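Alpha/beta hydrolase fold protein (PDB 4Y7D) probably acts as a hydrolase of the alpha/beta hydrolase fold, although its substrate is not known. Local coordinates at residues Cys27-Ala32 with Gly60-Val65; Leu50-Phe55 with Gly102-Ser107; Gly70-Pro75 with Gly214-Gly219. All coordinates share one frame; numbering follows the deposited sequence. Where two conformers were deposited one is given.

Contact 1 (Cys27-Ala32 with Gly60-Val65); sequences CVIVGA and GLRAIV
V28 and V65 exchange two backbone hydrogen bonds, and V30 and A63 exchange two more, which joins strand 23-31 to strand 62-66. The axes of their short segments come within 4.7 Å, and their N-to-C directions differ by 167°, so the pairing is antiparallel. A63 N meets V30 O at 2.8 Å and V30 N meets A63 O at 3.1 Å, both with N-H...O angles near 168°.

V28, A63 and V65 are buried on one face of the sheet, under L50 and A53 of helix 46-58. V30 lies at the margin of this face, beneath L50 and V57. It has CG1 between its backbone N and carbonyl carbon (chi1 65°), and this methyl lies 4.0 Å from A63 CB.

On the opposite face, I29 and I64 form a non-hydrogen-bonded pair. Their side chains lie side by side and point the same way, with I29 CD1 4.1 Å from I64 CG1, but I29 is partly exposed. None of the four cross-strand bonds lies beyond V30 and A63, and G31 and A32 are exposed. R62 CB rests 3.6 Å from G31 C. The R62 guanidinium is only distantly approached, obliquely, by I29 CG2.

Backbone amides therefore set the antiparallel register, while the aliphatic face made by V28, V30, A63 and V65 seats helix 46-58.

Contact 2 (Leu50-Phe55 with Gly102-Ser107); sequences LAMARF and GVLCWS
The strand that probably leads into the nucleophile elbow of the alpha/beta hydrolase fold carries L104 and W106, which pack against M52 and F55 of helix 46-58. The elbow is inferred from S107, which has positive phi, follows strand 101-106 and has its OG hydrogen-bonded to H278 NE2. The local sequence C-W-S-G-G also resembles the G-X-S-X-G pattern of such elbows.

M52, present as selenomethionine, makes the largest single contribution. Its chain bends at the last torsion (chi3 58°), which brings CE to 3.7 Å from W106 CB and 4.1 Å from L104 CG. The selenium sits in the plane of the W106 ring, at its edge: SE is 5.3 Å from the centroid of the six-membered ring and 86° off the normal. This is a Met-aromatic contact made at the rim, where SE is 3.9 Å from W106 CE3. M52 CG approaches the same rim atom, CE3 of W106, obliquely at 3.8 Å.

Beside this, F55 and L104 meet tip to tip. L104 CD2 lies near the plane of the F55 ring, at its edge, 3.9 Å from F55 CE1. Apolar and selenium-aromatic packing makes the contact, and M52 O is hydrogen-bonded to W282 NE1.

The helix and strand segments approach to 10.0 Å between axes and cross at 130°. Strand 35-39, through V36 and V38, and strand 124-130, through V128 and V130, flank the contact. The rings of F281 and W282 meet F55 and W106, respectively, and L206 of helix 197-209 also touches W106.

Contact 3 (Gly70-Pro75 with Gly214-Gly219); sequences GYFGTP and GPRKAG
Y71 turns one face of its ring to G219, whose CA stands 3.8 Å from the ring centroid and 19° off the normal, a CH-pi contact displaced toward the rim. R216 O approaches the same ring obliquely, 3.5 Å from Y71 CE1, and H40 meets it edge-to-face. The Y71 hydroxyl is hydrogen-bonded to D223.

The F72 ring has P215 at its edge, with P215 CG near the ring plane and 3.6 Å from F72 CE1. F72 CZ in turn lies over one face of the R216 guanidinium, offset toward the rim, 3.7 Å from R216 CZ. Ring and guanidinium planes are 52° apart, so this is not a parallel stack. F72 was modelled in two conformers, which makes these ring contacts less certain. The guanidinium is anchored by a salt bridge from NH1 to D47 and a hydrogen bond from NH2 to the G44 carbonyl.

Between the backbones, F72 N donates to P215 O at 3.0 Å. G219 N makes a weak, bent bond to G70 O at 2.9 Å. The acceptors G70 O and P215 O are bridged by one water, hydrogen-bonded to both. Two glycines permit a very close backbone approach, with CA of G70 3.6 Å from CA of G219.

The contact thus ties the loop after strand 62-66, which makes a type II' turn from Y71 to T74, to the 3-10 turn and first part of the helix that continues to 227. That helix lies in the chain between strands 124-130 and 242-247, probably the cap insertion usual in this fold. Residues S42, P43 and H46, before and at the start of helix 46-58, border Y71 and F72.

Contacts 1 and 2 lie on the same mixed sheet, with centres 10 Å apart, and they touch through helix 46-58: L50 packs on V28, V30 and V65, and A53 CB lies 3.8 Å from A63 CB. That helix is followed in the chain by strand 62-66, and the segments of the two contacts alternate. Contact 3 lies apart from both, its nearest atoms about 6 Å from those of contact 1 and about 9 Å from those of contact 2. It follows contact 1 in sequence but crosses contact 2, since 102-107 falls between 70-75 and 214-219. One helix thus connects the antiparallel part of the sheet to its centre, while contact 3 joins a loop to a much later helix.

Contact 1 (Cys27-Ala32 with Gly60-Val65)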
loop_
_atom_site.group_PDB
_atom_site.type_symbol
_atom_site.label_atom_id
_atom_site.label_comp_id
_atom_site.label_asym_id
_atom_site.label_seq_id
_atom_site.Cartn_x
_atom_site.Cartn_y
_atom_site.Cartn_z
ATOM N N CYS A 27 13.462 4.047 -6.246
ATOM C CA CYS A 27 12.644 2.877 -6.468
ATOM C C CYS A 27 13.472 1.613 -6.486
ATOM O O CYS A 27 14.691 1.663 -6.566
ATOM C CB CYS A 27 11.784 3.032 -7.724
ATOM S SG CYS A 27 12.726 3.118 -9.215
ATOM N N VAL A 28 12.804 0.461 -6.415
ATOM C CA VAL A 28 13.424 -0.820 -6.607
ATOM C C VAL A 28 12.684 -1.439 -7.766
ATOM O O VAL A 28 11.455 -1.454 -7.803
ATOM C CB VAL A 28 13.329 -1.708 -5.343
ATOM C CG1 VAL A 28 13.962 -3.067 -5.552
ATOM C CG2 VAL A 28 13.967 -1.008 -4.150
ATOM N N ILE A 29 13.474 -2.002 -8.655
ATOM C CA ILE A 29 13.033 -2.566 -9.911
ATOM C C ILE A 29 13.271 -4.074 -9.752
ATOM O O ILE A 29 14.408 -4.495 -9.585
ATOM C CB ILE A 29 13.946 -2.045 -11.059
ATOM C CG1 ILE A 29 13.849 -0.513 -11.242
ATOM C CG2 ILE A 29 13.667 -2.752 -12.353
ATOM C CD1 ILE A 29 12.531 0.001 -11.722
ATOM N N VAL A 30 12.202 -4.872 -9.778
ATOM C CA VAL A 30 12.339 -6.289 -9.555
ATOM C C VAL A 30 11.375 -7.106 -10.418
ATOM O O VAL A 30 10.267 -6.675 -10.693
ATOM C CB VAL A 30 12.127 -6.608 -8.070
ATOM C CG1 VAL A 30 10.716 -6.311 -7.594
ATOM C CG2 VAL A 30 12.455 -8.056 -7.801
ATOM N N GLY A 31 11.807 -8.307 -10.794
ATOM C CA GLY A 31 10.965 -9.221 -11.566
ATOM C C GLY A 31 11.055 -8.992 -13.073
ATOM O O GLY A 31 11.874 -8.206 -13.575
ATOM N N ALA A 32 10.193 -9.688 -13.800
ATOM C CA ALA A 32 10.178 -9.679 -15.261
ATOM C C ALA A 32 8.750 -9.946 -15.652
ATOM O O ALA A 32 8.025 -10.672 -14.948
ATOM C CB ALA A 32 11.065 -10.792 -15.818
ATOM N N GLY A 60 4.987 -13.683 -12.426
ATOM C CA GLY A 60 5.541 -13.309 -13.736
ATOM C C GLY A 60 5.216 -11.885 -14.188
ATOM O O GLY A 60 5.046 -11.624 -15.408
ATOM N N LEU A 61 5.129 -10.955 -13.238
ATOM C CA LEU A 61 5.070 -9.529 -13.550
ATOM C C LEU A 61 6.317 -8.840 -12.977
ATOM O O LEU A 61 7.021 -9.408 -12.108
ATOM C CB LEU A 61 3.785 -8.888 -12.996
ATOM C CG LEU A 61 2.475 -9.408 -13.641
ATOM C CD1 LEU A 61 1.939 -10.597 -12.870
ATOM C CD2 LEU A 61 1.419 -8.307 -13.628
ATOM N N ARG A 62 6.624 -7.627 -13.473
ATOM C CA ARG A 62 7.731 -6.879 -12.944
ATOM C C ARG A 62 7.163 -5.764 -12.118
ATOM O O ARG A 62 6.100 -5.241 -12.441
ATOM C CB ARG A 62 8.739 -6.397 -14.009
ATOM C CG ARG A 62 8.478 -5.114 -14.731
ATOM C CD ARG A 62 9.598 -4.882 -15.787
ATOM N NE ARG A 62 9.424 -3.732 -16.711
ATOM C CZ ARG A 62 9.885 -2.478 -16.491
ATOM N NH1 ARG A 62 10.525 -2.155 -15.375
ATOM N NH2 ARG A 62 9.725 -1.532 -17.418
ATOM N N ALA A 63 7.824 -5.430 -11.013
ATOM C CA ALA A 63 7.341 -4.354 -10.140
ATOM C C ALA A 63 8.291 -3.159 -10.121
ATOM O O ALA A 63 9.523 -3.325 -10.161
ATOM C CB ALA A 63 7.156 -4.896 -8.757
ATOM N N ILE A 64 7.707 -1.964 -10.071
ATOM C CA ILE A 64 8.396 -0.727 -9.922
ATOM C C ILE A 64 7.927 -0.222 -8.555
ATOM O O ILE A 64 6.817 0.240 -8.428
ATOM C CB ILE A 64 8.045 0.258 -11.077
ATOM C CG1 ILE A 64 8.463 -0.343 -12.430
ATOM C CG2 ILE A 64 8.696 1.629 -10.858
ATOM C CD1 ILE A 64 7.715 0.240 -13.606
ATOM N N VAL A 65 8.773 -0.361 -7.539
ATOM C CA VAL A 65 8.331 -0.122 -6.150
ATOM C C VAL A 65 8.943 1.195 -5.713
ATOM O O VAL A 65 10.179 1.274 -5.581
ATOM C CB VAL A 65 8.891 -1.225 -5.234
ATOM C CG1 VAL A 65 8.536 -0.950 -3.775
ATOM C CG2 VAL A 65 8.518 -2.627 -5.733
#

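Contact 2 (Leu50-Phe55 with Gly102-Ser107)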
loop_
_atom_site.group_PDB
_atom_site.type_symbol
_atom_site.label_atom_id
_atom_site.label_comp_id
_atom_site.label_asym_id
_atom_site.label_seq_id
_atom_site.Cartn_x
_atom_site.Cartn_y
_atom_site.Cartn_z
ATOM N N LEU A 50 8.067 -3.732 -1.489
ATOM C CA LEU A 50 8.560 -5.003 -1.970
ATOM C C LEU A 50 7.790 -6.173 -1.381
ATOM O O LEU A 50 7.609 -7.210 -2.050
ATOM C CB LEU A 50 10.061 -5.153 -1.625
ATOM C CG LEU A 50 11.021 -4.377 -2.512
ATOM C CD1 LEU A 50 12.425 -4.276 -1.914
ATOM C CD2 LEU A 50 11.112 -5.036 -3.894
ATOM N N ALA A 51 7.379 -6.047 -0.134
ATOM C CA ALA A 51 6.583 -7.082 0.511
ATOM C C ALA A 51 5.218 -7.196 -0.176
ATOM O O ALA A 51 4.758 -8.302 -0.500
ATOM C CB ALA A 51 6.402 -6.771 1.998
HETATM N N MSE A 52 4.615 -6.048 -0.479
HETATM C CA MSE A 52 3.375 -6.006 -1.279
HETATM C C MSE A 52 3.552 -6.677 -2.664
HETATM O O MSE A 52 2.629 -7.322 -3.162
HETATM C CB MSE A 52 2.920 -4.579 -1.512
HETATM C CG MSE A 52 2.444 -3.847 -0.252
HETATM SE SE MSE A 52 2.252 -1.899 -0.637
HETATM C CE MSE A 52 0.994 -1.981 -2.099
ATOM N N ALA A 53 4.729 -6.483 -3.274
ATOM C CA ALA A 53 5.003 -6.887 -4.654
ATOM C C ALA A 53 5.386 -8.337 -4.790
ATOM O O ALA A 53 5.419 -8.843 -5.934
ATOM C CB ALA A 53 6.116 -6.055 -5.249
ATOM N N ARG A 54 5.737 -9.034 -3.705
ATOM C CA ARG A 54 6.257 -10.403 -3.929
ATOM C C ARG A 54 5.329 -11.296 -4.732
ATOM O O ARG A 54 5.799 -12.092 -5.578
ATOM C CB ARG A 54 6.607 -11.143 -2.629
ATOM C CG ARG A 54 7.879 -10.672 -1.956
ATOM C CD ARG A 54 8.242 -11.646 -0.816
ATOM N NE ARG A 54 9.451 -11.135 -0.208
ATOM C CZ ARG A 54 9.498 -10.332 0.867
ATOM N NH1 ARG A 54 8.406 -10.022 1.557
ATOM N NH2 ARG A 54 10.689 -9.915 1.296
ATOM N N PHE A 55 4.033 -11.237 -4.467
ATOM C CA PHE A 55 3.121 -12.133 -5.205
ATOM C C PHE A 55 3.140 -11.840 -6.727
ATOM O O PHE A 55 2.933 -12.732 -7.541
ATOM C CB PHE A 55 1.693 -12.088 -4.627
ATOM C CG PHE A 55 0.869 -10.914 -5.097
ATOM C CD1 PHE A 55 0.992 -9.653 -4.497
ATOM C CD2 PHE A 55 -0.076 -11.065 -6.119
ATOM C CE1 PHE A 55 0.219 -8.587 -4.918
ATOM C CE2 PHE A 55 -0.855 -10.004 -6.519
ATOM C CZ PHE A 55 -0.710 -8.751 -5.911
ATOM N N GLY A 102 0.500 -1.321 -15.007
ATOM C CA GLY A 102 -0.495 -1.590 -13.985
ATOM C C GLY A 102 -0.160 -0.810 -12.718
ATOM O O GLY A 102 0.982 -0.313 -12.554
ATOM N N VAL A 103 -1.137 -0.647 -11.835
ATOM C CA VAL A 103 -0.909 0.020 -10.581
ATOM C C VAL A 103 -1.530 -0.816 -9.439
ATOM O O VAL A 103 -2.694 -1.213 -9.505
ATOM C CB VAL A 103 -1.525 1.425 -10.559
ATOM C CG1 VAL A 103 -1.298 2.047 -9.189
ATOM C CG2 VAL A 103 -0.929 2.275 -11.662
ATOM N N LEU A 104 -0.735 -1.093 -8.428
ATOM C CA LEU A 104 -1.160 -1.740 -7.177
ATOM C C LEU A 104 -0.906 -0.744 -6.057
ATOM O O LEU A 104 0.251 -0.365 -5.794
ATOM C CB LEU A 104 -0.378 -2.997 -6.885
ATOM C CG LEU A 104 -0.603 -3.670 -5.535
ATOM C CD1 LEU A 104 -2.009 -4.235 -5.501
ATOM C CD2 LEU A 104 0.399 -4.739 -5.240
ATOM N N CYS A 105 -1.971 -0.399 -5.350
ATOM C CA CYS A 105 -1.857 0.475 -4.185
ATOM C C CYS A 105 -2.553 -0.106 -2.968
ATOM O O CYS A 105 -3.467 -0.919 -3.082
ATOM C CB CYS A 105 -2.383 1.851 -4.488
ATOM S SG CYS A 105 -4.161 2.027 -4.802
ATOM N N TRP A 106 -2.113 0.350 -1.793
ATOM C CA TRP A 106 -2.754 -0.060 -0.542
ATOM C C TRP A 106 -2.776 1.130 0.361
ATOM O O TRP A 106 -1.832 1.897 0.345
ATOM C CB TRP A 106 -1.942 -1.178 0.068
ATOM C CG TRP A 106 -2.364 -1.747 1.401
ATOM C CD1 TRP A 106 -3.621 -1.842 1.920
ATOM C CD2 TRP A 106 -1.517 -2.407 2.309
ATOM N NE1 TRP A 106 -3.606 -2.520 3.114
ATOM C CE2 TRP A 106 -2.317 -2.875 3.379
ATOM C CE3 TRP A 106 -0.140 -2.688 2.318
ATOM C CZ2 TRP A 106 -1.784 -3.578 4.460
ATOM C CZ3 TRP A 106 0.390 -3.415 3.376
ATOM C CH2 TRP A 106 -0.426 -3.834 4.447
ATOM N N SER A 107 -3.894 1.320 1.093
ATOM C CA SER A 107 -3.952 2.241 2.237
ATOM C C SER A 107 -3.631 3.691 1.832
ATOM O O SER A 107 -4.264 4.247 0.889
ATOM C CB SER A 107 -2.994 1.683 3.318
ATOM O OG SER A 107 -3.331 2.154 4.617
#

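Contact 3 (Gly70-Pro75 with Gly214-Gly219)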
loop_
_atom_site.group_PDB
_atom_site.type_symbol
_atom_site.label_atom_id
_atom_site.label_comp_id
_atom_site.label_asym_id
_atom_site.label_seq_id
_atom_site.Cartn_x
_atom_site.Cartn_y
_atom_site.Cartn_z
ATOM N N GLY A 70 9.183 12.049 0.768
ATOM C CA GLY A 70 9.293 12.141 2.200
ATOM C C GLY A 70 9.653 10.858 2.887
ATOM O O GLY A 70 9.868 10.863 4.104
ATOM N N TYR A 71 9.696 9.741 2.145
ATOM C CA TYR A 71 10.091 8.486 2.662
ATOM C C TYR A 71 11.445 8.060 2.113
ATOM O O TYR A 71 11.708 8.094 0.894
ATOM C CB TYR A 71 9.077 7.433 2.291
ATOM C CG TYR A 71 7.739 7.667 2.940
ATOM C CD1 TYR A 71 7.523 7.284 4.257
ATOM C CD2 TYR A 71 6.662 8.276 2.254
ATOM C CE1 TYR A 71 6.298 7.439 4.843
ATOM C CE2 TYR A 71 5.411 8.456 2.855
ATOM C CZ TYR A 71 5.235 8.007 4.146
ATOM O OH TYR A 71 4.020 8.128 4.769
ATOM N N PHE A 72 12.300 7.643 3.037
ATOM C CA PHE A 72 13.665 7.258 2.717
ATOM C C PHE A 72 14.314 8.280 1.792
ATOM O O PHE A 72 14.378 9.438 2.152
ATOM C CB PHE A 72 13.719 5.831 2.169
ATOM C CG PHE A 72 13.369 4.762 3.190
ATOM C CD1 PHE A 72 13.781 4.874 4.513
ATOM C CD2 PHE A 72 12.705 3.596 2.799
ATOM C CE1 PHE A 72 13.452 3.898 5.445
ATOM C CE2 PHE A 72 12.422 2.589 3.719
ATOM C CZ PHE A 72 12.811 2.743 5.045
ATOM N N GLY A 73 14.792 7.857 0.601
ATOM C CA GLY A 73 15.568 8.781 -0.220
ATOM C C GLY A 73 14.819 9.711 -1.162
ATOM O O GLY A 73 15.467 10.547 -1.823
ATOM N N THR A 74 13.500 9.577 -1.269
ATOM C CA THR A 74 12.758 10.435 -2.192
ATOM C C THR A 74 12.473 11.751 -1.498
ATOM O O THR A 74 11.766 11.762 -0.498
ATOM C CB THR A 74 11.489 9.798 -2.704
ATOM O OG1 THR A 74 11.780 8.531 -3.334
ATOM C CG2 THR A 74 10.781 10.683 -3.670
ATOM N N PRO A 75 12.980 12.858 -2.029
ATOM C CA PRO A 75 12.720 14.103 -1.338
ATOM C C PRO A 75 11.263 14.512 -1.385
ATOM O O PRO A 75 10.570 14.278 -2.348
ATOM C CB PRO A 75 13.599 15.136 -2.063
ATOM C CG PRO A 75 13.979 14.522 -3.335
ATOM C CD PRO A 75 13.746 13.046 -3.264
ATOM N N GLY A 214 12.075 8.737 12.183
ATOM C CA GLY A 214 13.320 8.803 11.416
ATOM C C GLY A 214 13.053 9.085 9.952
ATOM O O GLY A 214 12.415 10.097 9.619
ATOM N N PRO A 215 13.487 8.187 9.080
ATOM C CA PRO A 215 13.383 8.513 7.629
ATOM C C PRO A 215 12.020 8.342 7.007
ATOM O O PRO A 215 11.856 8.581 5.807
ATOM C CB PRO A 215 14.375 7.549 6.986
ATOM C CG PRO A 215 14.317 6.349 7.886
ATOM C CD PRO A 215 14.169 6.897 9.291
ATOM N N ARG A 216 11.051 7.904 7.802
ATOM C CA ARG A 216 9.681 7.889 7.382
ATOM C C ARG A 216 8.869 9.076 7.907
ATOM O O ARG A 216 7.730 9.235 7.523
ATOM C CB ARG A 216 9.024 6.574 7.752
ATOM C CG ARG A 216 9.690 5.315 7.188
ATOM C CD ARG A 216 8.878 4.089 7.513
ATOM N NE ARG A 216 9.665 2.877 7.820
ATOM C CZ ARG A 216 9.826 1.856 6.991
ATOM N NH1 ARG A 216 10.522 0.814 7.362
ATOM N NH2 ARG A 216 9.319 1.892 5.775
ATOM N N LYS A 217 9.444 9.923 8.747
ATOM C CA LYS A 217 8.668 10.982 9.361
ATOM C C LYS A 217 8.128 12.079 8.413
ATOM O O LYS A 217 6.947 12.461 8.484
ATOM C CB LYS A 217 9.466 11.620 10.493
ATOM C CG LYS A 217 8.719 12.705 11.195
ATOM C CD LYS A 217 9.461 13.183 12.427
ATOM C CE LYS A 217 9.074 14.620 12.799
ATOM N NZ LYS A 217 7.632 14.817 13.114
ATOM N N ALA A 218 8.981 12.570 7.509
ATOM C CA ALA A 218 8.571 13.659 6.613
ATOM C C ALA A 218 7.383 13.288 5.777
ATOM O O ALA A 218 6.430 14.061 5.629
ATOM C CB ALA A 218 9.728 14.121 5.729
ATOM N N GLY A 219 7.450 12.085 5.217
ATOM C CA GLY A 219 6.413 11.615 4.322
ATOM C C GLY A 219 5.138 11.277 5.068
ATOM O O GLY A 219 4.035 11.509 4.565
HETATM O O HOH W 1 12.404 11.281 5.036
HETATM O O HOH W 2 14.811 10.127 4.867
#